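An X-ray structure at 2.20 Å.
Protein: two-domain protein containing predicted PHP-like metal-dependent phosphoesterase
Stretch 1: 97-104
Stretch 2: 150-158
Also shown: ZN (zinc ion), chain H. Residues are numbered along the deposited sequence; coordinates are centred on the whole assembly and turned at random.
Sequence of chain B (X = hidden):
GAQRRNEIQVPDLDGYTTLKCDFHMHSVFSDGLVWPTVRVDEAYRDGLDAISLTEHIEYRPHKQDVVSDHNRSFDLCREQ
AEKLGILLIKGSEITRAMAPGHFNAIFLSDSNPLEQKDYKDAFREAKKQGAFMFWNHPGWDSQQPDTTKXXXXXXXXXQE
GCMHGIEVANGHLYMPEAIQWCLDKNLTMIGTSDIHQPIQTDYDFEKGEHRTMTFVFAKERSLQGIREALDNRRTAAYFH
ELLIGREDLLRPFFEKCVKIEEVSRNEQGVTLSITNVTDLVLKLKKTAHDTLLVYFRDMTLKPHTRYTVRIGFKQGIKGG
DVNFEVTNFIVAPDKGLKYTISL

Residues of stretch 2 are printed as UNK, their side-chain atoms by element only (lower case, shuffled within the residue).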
# COMPACT_ATOMS: atom_id res chain seq x y z
N ALA B 97 33.84 -18.27 -14.04
CA ALA B 97 33.31 -19.59 -13.67
C ALA B 97 33.69 -19.91 -12.24
O ALA B 97 34.67 -19.37 -11.72
CB ALA B 97 33.85 -20.70 -14.62
N MSE B 98 32.91 -20.78 -11.60
CA MSE B 98 33.23 -21.27 -10.26
C MSE B 98 34.19 -22.44 -10.42
O MSE B 98 33.87 -23.33 -11.20
CB MSE B 98 31.99 -21.78 -9.53
CG MSE B 98 32.26 -22.43 -8.18
SE MSE B 98 32.81 -21.11 -6.82
CE MSE B 98 31.37 -19.78 -7.13
N ALA B 99 35.34 -22.49 -9.75
CA ALA B 99 35.85 -21.44 -8.85
C ALA B 99 36.70 -20.50 -9.70
O ALA B 99 37.13 -20.88 -10.80
CB ALA B 99 36.65 -22.06 -7.70
N PRO B 100 36.99 -19.28 -9.22
CA PRO B 100 36.65 -18.68 -7.94
C PRO B 100 35.26 -18.05 -7.97
O PRO B 100 34.71 -17.62 -6.95
CB PRO B 100 37.69 -17.57 -7.85
CG PRO B 100 37.78 -17.06 -9.28
CD PRO B 100 37.46 -18.25 -10.17
N GLY B 101 34.68 -18.02 -9.15
CA GLY B 101 33.35 -17.47 -9.29
C GLY B 101 33.38 -16.01 -9.59
O GLY B 101 34.15 -15.56 -10.42
N HIS B 102 32.50 -15.26 -8.93
CA HIS B 102 32.39 -13.80 -9.14
C HIS B 102 32.82 -13.02 -7.93
O HIS B 102 32.38 -13.31 -6.82
CB HIS B 102 30.94 -13.39 -9.39
CG HIS B 102 30.29 -14.04 -10.56
ND1 HIS B 102 29.16 -13.53 -11.16
CD2 HIS B 102 30.60 -15.16 -11.26
CE1 HIS B 102 28.80 -14.31 -12.16
NE2 HIS B 102 29.66 -15.30 -12.26
N PHE B 103 33.66 -12.02 -8.16
CA PHE B 103 34.12 -11.07 -7.12
C PHE B 103 33.92 -9.63 -7.58
O PHE B 103 34.04 -9.32 -8.73
CB PHE B 103 35.60 -11.18 -6.83
CG PHE B 103 36.02 -12.41 -6.01
CD1 PHE B 103 35.78 -13.68 -6.46
CD2 PHE B 103 36.71 -12.24 -4.81
CE1 PHE B 103 36.15 -14.78 -5.70
CE2 PHE B 103 37.07 -13.32 -4.04
CZ PHE B 103 36.80 -14.60 -4.49
N ASN B 104 33.68 -8.76 -6.62
CA ASN B 104 33.68 -7.32 -6.85
C ASN B 104 34.94 -6.70 -6.31
O ASN B 104 35.41 -7.03 -5.24
CB ASN B 104 32.47 -6.63 -6.27
CG ASN B 104 31.29 -6.66 -7.19
OD1 ASN B 104 31.24 -7.45 -8.13
ND2 ASN B 104 30.33 -5.78 -6.94
N UNK B 150 33.69 -23.74 -0.15
CA UNK B 150 34.94 -22.97 -0.14
C UNK B 150 35.95 -23.79 -0.91
O UNK B 150 36.27 -24.90 -0.56
c UNK B 150 36.69 -21.85 1.35
n UNK B 150 38.85 -21.24 1.32
c UNK B 150 36.78 -20.45 1.67
c UNK B 150 35.44 -22.70 1.28
c UNK B 150 35.85 -19.47 1.98
c UNK B 150 38.62 -18.80 1.89
c UNK B 150 38.16 -20.10 1.64
c UNK B 150 37.68 -17.83 2.19
c UNK B 150 36.31 -18.14 2.22
c UNK B 150 37.97 -22.28 1.17
N UNK B 151 36.43 -23.23 -2.00
CA UNK B 151 37.37 -23.96 -2.86
C UNK B 151 38.81 -23.61 -2.58
O UNK B 151 39.12 -22.68 -1.85
c UNK B 151 35.67 -24.08 -4.68
n UNK B 151 33.43 -24.22 -4.69
c UNK B 151 33.14 -25.63 -6.71
c UNK B 151 35.95 -25.48 -6.83
c UNK B 151 35.22 -26.19 -7.77
c UNK B 151 33.86 -24.93 -5.77
c UNK B 151 37.05 -23.69 -4.32
c UNK B 151 35.27 -24.86 -5.79
c UNK B 151 34.51 -23.70 -4.04
c UNK B 151 33.84 -26.25 -7.70
N UNK B 152 39.72 -24.37 -3.17
CA UNK B 152 41.14 -24.09 -2.88
C UNK B 152 41.59 -22.74 -3.47
O UNK B 152 42.57 -22.16 -3.05
c UNK B 152 40.81 -26.34 -3.82
c UNK B 152 39.52 -25.57 -4.00
c UNK B 152 41.89 -25.30 -3.49
N UNK B 153 40.79 -22.23 -4.40
CA UNK B 153 41.08 -20.94 -5.05
C UNK B 153 40.68 -19.79 -4.18
O UNK B 153 41.23 -18.70 -4.26
o UNK B 153 39.59 -23.48 -6.51
c UNK B 153 40.77 -21.63 -7.49
c UNK B 153 40.10 -22.98 -7.54
c UNK B 153 40.31 -20.76 -6.36
o UNK B 153 40.07 -23.55 -8.64
N UNK B 154 39.66 -20.01 -3.38
CA UNK B 154 39.21 -18.97 -2.49
C UNK B 154 40.29 -18.87 -1.41
O UNK B 154 40.62 -17.82 -0.90
c UNK B 154 35.40 -20.57 -4.38
c UNK B 154 36.78 -19.45 -3.08
c UNK B 154 37.78 -19.24 -1.97
c UNK B 154 36.33 -18.61 -4.05
n UNK B 154 35.48 -19.33 -4.85
n UNK B 154 36.18 -20.67 -3.32
N UNK B 155 40.90 -19.99 -1.12
CA UNK B 155 41.95 -20.01 -0.12
C UNK B 155 43.14 -19.25 -0.63
O UNK B 155 43.79 -18.51 0.10
c UNK B 155 42.37 -21.44 0.24
o UNK B 155 41.45 -21.97 1.20
c UNK B 155 43.74 -21.44 0.86
N UNK B 156 43.42 -19.47 -1.90
CA UNK B 156 44.55 -18.82 -2.54
C UNK B 156 44.30 -17.34 -2.55
O UNK B 156 45.05 -16.55 -2.01
c UNK B 156 44.76 -19.35 -3.96
N UNK B 157 43.21 -16.98 -3.18
CA UNK B 157 42.81 -15.57 -3.29
C UNK B 157 42.89 -14.88 -1.94
O UNK B 157 43.37 -13.76 -1.82
c UNK B 157 41.40 -15.45 -3.87
c UNK B 157 41.26 -15.55 -5.38
c UNK B 157 39.87 -16.02 -5.77
c UNK B 157 41.59 -14.20 -6.02
N UNK B 158 42.43 -15.57 -0.92
CA UNK B 158 42.39 -15.00 0.44
C UNK B 158 43.77 -14.80 1.02
O UNK B 158 44.00 -13.89 1.80
c UNK B 158 42.66 -16.29 5.05
c UNK B 158 41.09 -14.59 3.53
c UNK B 158 41.22 -14.38 4.88
c UNK B 158 41.76 -15.63 2.88
c UNK B 158 41.57 -15.89 1.39
o UNK B 158 42.12 -15.00 7.00
c UNK B 158 42.00 -15.23 5.65
c UNK B 158 42.52 -16.50 3.67
ZN ZN H . 27.73 -12.05 -10.15
O HOH W 1 26.90 -10.63 -9.40

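Position 150 has ten side-chain atoms: one carbon, then fused five- and six-membered rings holding eight carbons and one nitrogen. It touches nothing on stretch 1. This is Trp150.

Position 151 has the same composition, again one carbon and a fused ring pair with a single nitrogen. Its rings lie against Met98 and Ala99, with the selenium of selenomethionine Met98 over one face. This is Trp151. Met98 CG is 3.6 Å from Trp151 CZ2, and Ala99 CB is 3.6 Å from Trp151 CE3. Trp151 is also the N-cap of the helix that follows.

Position 152 has three carbons that close a ring onto the backbone N. That is Pro152. It makes no contact with stretch 1 and opens the helix.

Position 153 has three carbons in a row, the third carrying two oxygens. Two oxygens on the third carbon make a carboxylate one carbon further out than in aspartate, and one oxygen lies near Ala99 CB. This is Glu153. Its OE1 lies 3.5 Å from Ala99 CB. This is a packing contact.

Position 154 has one carbon and a five-membered ring of three carbons and two nitrogens. One ring nitrogen points at the carbonyl of Pro100. This is His154. Its NE2 donates a hydrogen bond to Pro100 O at 2.8 Å. Its ND1 accepts one from Trp151 N at 2.9 Å, so both ring nitrogens are used. Met98 SE is 3.6 Å from His154 CE1, at the ring edge.

Position 155 has one carbon carrying one oxygen and one carbon. It is Thr155, out of reach of stretch 1. Its OG1 accepts a hydrogen bond from Trp150 NE1 at 2.7 Å.

Position 156 has a single carbon. It is Ala156, also out of reach.

Position 157 has four carbons, forked at the second. Its CA-to-CB bond points toward stretch 1, and an end carbon reaches Pro100 and Phe103. It is Leu157. Its CD1 is 3.4 Å from Pro100 CB and 3.6 Å from Phe103 CZ.

Position 158 has one carbon and a six-carbon ring bearing one oxygen. It is Tyr158, whose ring end leads away from stretch 1.

The contact centres on His154. Its one hydrogen bond across the stretches ties the helix to the loop at Pro100, while apolar packing covers the surroundings. Trp151 packs on Met98 and Ala99, Leu157 on Pro100 and Phe103, and His154 between them touches all four. The peptide bond before Ala99 is cis, as is the one before Pro100. Two residues after Pro100, His102 makes no contact with the helix; its ND1 binds the zinc ion ZN at 2.3 Å.

Stretch 2 150-158: WWPEHTALY
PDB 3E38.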